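Side-chain contact in calmodulin, putative (Entamoeba histolytica, PDB 4OCI), which binds calcium through an EF-hand and is involved in initiating the phagocytosis of human erythrocytes by the amoeba: residues G92-A96 with I97-R101. Numbering follows the deposited sequence.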
ATOM      1  N   GLY A  92     -18.096   8.590  28.543  1.00 30.38           N
ATOM      2  CA  GLY A  92     -16.834   8.129  27.955  1.00 28.42           C
ATOM      3  C   GLY A  92     -16.845   6.687  27.473  1.00 25.14           C
ATOM      4  O   GLY A  92     -15.848   6.245  26.846  1.00 24.27           O
ATOM      5  N   PHE A  93     -17.921   5.935  27.789  1.00 21.70           N
ATOM      6  CA  PHE A  93     -17.989   4.505  27.491  1.00 21.35           C
ATOM      7  C   PHE A  93     -19.250   4.174  26.778  1.00 20.41           C
ATOM      8  O   PHE A  93     -20.312   4.819  27.019  1.00 20.41           O
ATOM      9  CB  PHE A  93     -17.970   3.630  28.756  1.00 22.29           C
ATOM     10  CG  PHE A  93     -16.722   3.796  29.607  1.00 21.10           C
ATOM     11  CD1 PHE A  93     -15.673   2.873  29.490  1.00 21.52           C
ATOM     12  CD2 PHE A  93     -16.582   4.864  30.471  1.00 26.75           C
ATOM     13  CE1 PHE A  93     -14.527   3.012  30.213  1.00 28.57           C
ATOM     14  CE2 PHE A  93     -15.404   5.026  31.237  1.00 29.59           C
ATOM     15  CZ  PHE A  93     -14.381   4.077  31.118  1.00 26.78           C
ATOM     16  N   ILE A  94     -19.104   3.226  25.858  1.00 20.37           N
ATOM     17  CA  ILE A  94     -20.256   2.570  25.248  1.00 21.30           C
ATOM     18  C   ILE A  94     -20.157   1.024  25.381  1.00 20.46           C
ATOM     19  O   ILE A  94     -19.060   0.504  25.542  1.00 21.22           O
ATOM     20  CB  ILE A  94     -20.538   3.056  23.802  1.00 22.03           C
ATOM     21  CG1 ILE A  94     -19.430   2.566  22.803  1.00 24.46           C
ATOM     22  CG2 ILE A  94     -20.805   4.539  23.828  1.00 22.12           C
ATOM     23  CD1 ILE A  94     -19.923   2.597  21.362  1.00 24.93           C
ATOM     24  N   PRO A  95     -21.298   0.299  25.338  1.00 20.01           N
ATOM     25  CA  PRO A  95     -21.228  -1.182  25.206  1.00 19.64           C
ATOM     26  C   PRO A  95     -20.536  -1.666  23.961  1.00 19.93           C
ATOM     27  O   PRO A  95     -20.728  -1.078  22.906  1.00 19.12           O
ATOM     28  CB  PRO A  95     -22.683  -1.618  25.176  1.00 19.11           C
ATOM     29  CG  PRO A  95     -23.481  -0.428  25.668  1.00 20.94           C
ATOM     30  CD  PRO A  95     -22.675   0.809  25.351  1.00 19.21           C
ATOM     31  N   ALA A  96     -19.738  -2.739  24.092  1.00 18.35           N
ATOM     32  CA  ALA A  96     -18.992  -3.252  23.016  1.00 20.90           C
ATOM     33  C   ALA A  96     -19.957  -3.727  21.941  1.00 22.78           C
ATOM     34  O   ALA A  96     -19.663  -3.642  20.722  1.00 22.70           O
ATOM     35  CB  ALA A  96     -18.130  -4.421  23.496  1.00 20.68           C
ATOM     36  N   ILE A  97     -21.094  -4.274  22.355  1.00 21.71           N
ATOM     37  CA  ILE A  97     -21.996  -4.780  21.348  1.00 23.15           C
ATOM     38  C   ILE A  97     -22.633  -3.670  20.534  1.00 23.55           C
ATOM     39  O   ILE A  97     -22.954  -3.875  19.334  1.00 24.35           O
ATOM     40  CB  ILE A  97     -23.079  -5.722  21.937  1.00 22.41           C
ATOM     41  CG1 ILE A  97     -23.690  -6.596  20.769  1.00 26.01           C
ATOM     42  CG2 ILE A  97     -24.187  -4.912  22.783  1.00 24.58           C
ATOM     43  CD1 ILE A  97     -24.894  -7.274  21.251  1.00 31.31           C
ATOM     44  N   GLU A  98     -22.758  -2.489  21.136  1.00 21.91           N
ATOM     45  CA  GLU A  98     -23.319  -1.351  20.397  1.00 23.60           C
ATOM     46  C   GLU A  98     -22.243  -0.775  19.416  1.00 24.02           C
ATOM     47  O   GLU A  98     -22.546  -0.324  18.298  1.00 24.88           O
ATOM     48  CB  GLU A  98     -23.817  -0.260  21.316  1.00 22.23           C
ATOM     49  CG  GLU A  98     -25.090  -0.681  22.129  1.00 30.85           C
ATOM     50  CD  GLU A  98     -26.356  -0.777  21.198  1.00 43.33           C
ATOM     51  OE1 GLU A  98     -26.454   0.055  20.220  1.00 45.75           O
ATOM     52  OE2 GLU A  98     -27.240  -1.663  21.425  1.00 47.03           O
ATOM     53  N   LEU A  99     -21.010  -0.708  19.874  1.00 23.17           N
ATOM     54  CA  LEU A  99     -19.885  -0.484  18.943  1.00 23.21           C
ATOM     55  C   LEU A  99     -19.886  -1.469  17.763  1.00 21.87           C
ATOM     56  O   LEU A  99     -19.698  -1.055  16.656  1.00 23.56           O
ATOM     57  CB  LEU A  99     -18.566  -0.625  19.677  1.00 20.65           C
ATOM     58  CG  LEU A  99     -17.380  -0.208  18.772  1.00 24.87           C
ATOM     59  CD1 LEU A  99     -17.550   1.186  18.068  1.00 26.07           C
ATOM     60  CD2 LEU A  99     -16.053  -0.311  19.485  1.00 23.33           C
ATOM     61  N   ARG A 100     -19.998  -2.763  18.029  1.00 22.21           N
ATOM     62  CA  ARG A 100     -20.168  -3.779  16.967  1.00 24.21           C
ATOM     63  C   ARG A 100     -21.272  -3.405  16.035  1.00 24.72           C
ATOM     64  O   ARG A 100     -21.077  -3.461  14.820  1.00 27.83           O
ATOM     65  CB  ARG A 100     -20.386  -5.193  17.546  1.00 23.00           C
ATOM     66  CG  ARG A 100     -20.576  -6.332  16.520  1.00 25.51           C
ATOM     67  CD  ARG A 100     -20.853  -7.688  17.207  1.00 27.34           C
ATOM     68  NE  ARG A 100     -19.639  -8.285  17.825  1.00 29.24           N
ATOM     69  CZ  ARG A 100     -18.700  -8.954  17.161  1.00 30.32           C
ATOM     70  NH1 ARG A 100     -18.740  -9.093  15.816  1.00 32.00           N
ATOM     71  NH2 ARG A 100     -17.666  -9.458  17.828  1.00 34.19           N
ATOM     72  N   ARG A 101     -22.440  -3.020  16.533  1.00 25.41           N
ATOM     73  CA  ARG A 101     -23.522  -2.570  15.644  1.00 26.80           C
ATOM     74  C   ARG A 101     -23.089  -1.421  14.718  1.00 27.20           C
ATOM     75  O   ARG A 101     -23.338  -1.456  13.483  1.00 28.87           O
ATOM     76  CB  ARG A 101     -24.839  -2.202  16.402  1.00 27.53           C
ATOM     77  CG  ARG A 101     -26.003  -1.886  15.455  1.00 30.19           C
ATOM     78  CD  ARG A 101     -27.243  -1.411  16.226  1.00 30.94           C
ATOM     79  NE  ARG A 101     -26.777  -0.438  17.232  1.00 33.33           N
ATOM     80  CZ  ARG A 101     -26.491   0.867  17.005  1.00 35.77           C
ATOM     81  NH1 ARG A 101     -26.655   1.403  15.792  1.00 33.50           N
ATOM     82  NH2 ARG A 101     -26.015   1.654  17.998  1.00 34.31           N
TER
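Ile94 reaches forward from the middle of strand 93-95 and lays its CD1 methyl against the first turn of the helix that follows, 3.9 Å from CB of Leu99. The two side chains meet at about a right angle, through CD1 alone; branched and apolar, both suit a buried place between strand and helix. In Ile94 a chi1 of 70° tucks CG1 in over the backbone and aims CD1 at the helix. Ala96, small enough to be buried at the bend, turns with Leu99 to the tightly packed side, against Phe119 and Val130. Pro95 holds the N-cap position, where its lack of an N-H costs the helix nothing. Its carbonyl O accepts the helix's first backbone bond, from Leu99 N at 3.1 Å, and a weak one from Glu98 N. The next runs from Arg100 N to Ala96 O, 2.9 Å. Within this EF-hand family stretch, strand and helix are consistent with a loop's last part and the exiting helix, and strand 129-131 pairs antiparallel with 93-95, as in paired EF-hands; the bound calcium lies elsewhere, in the loop of Asp16. Arg100 lies along helix 112-122 and forms a salt bridge with Glu126. The opposite character appears at Pro95 and Glu98, whose side chains run alongside each other, CG to CG 3.9 Å, toward the more exposed side. There charged residues fit: the bent Glu98 offers OE1 to Arg101, three residues on, which grips that single oxygen side-on through NE and NH2 (2.8 Å for NH2).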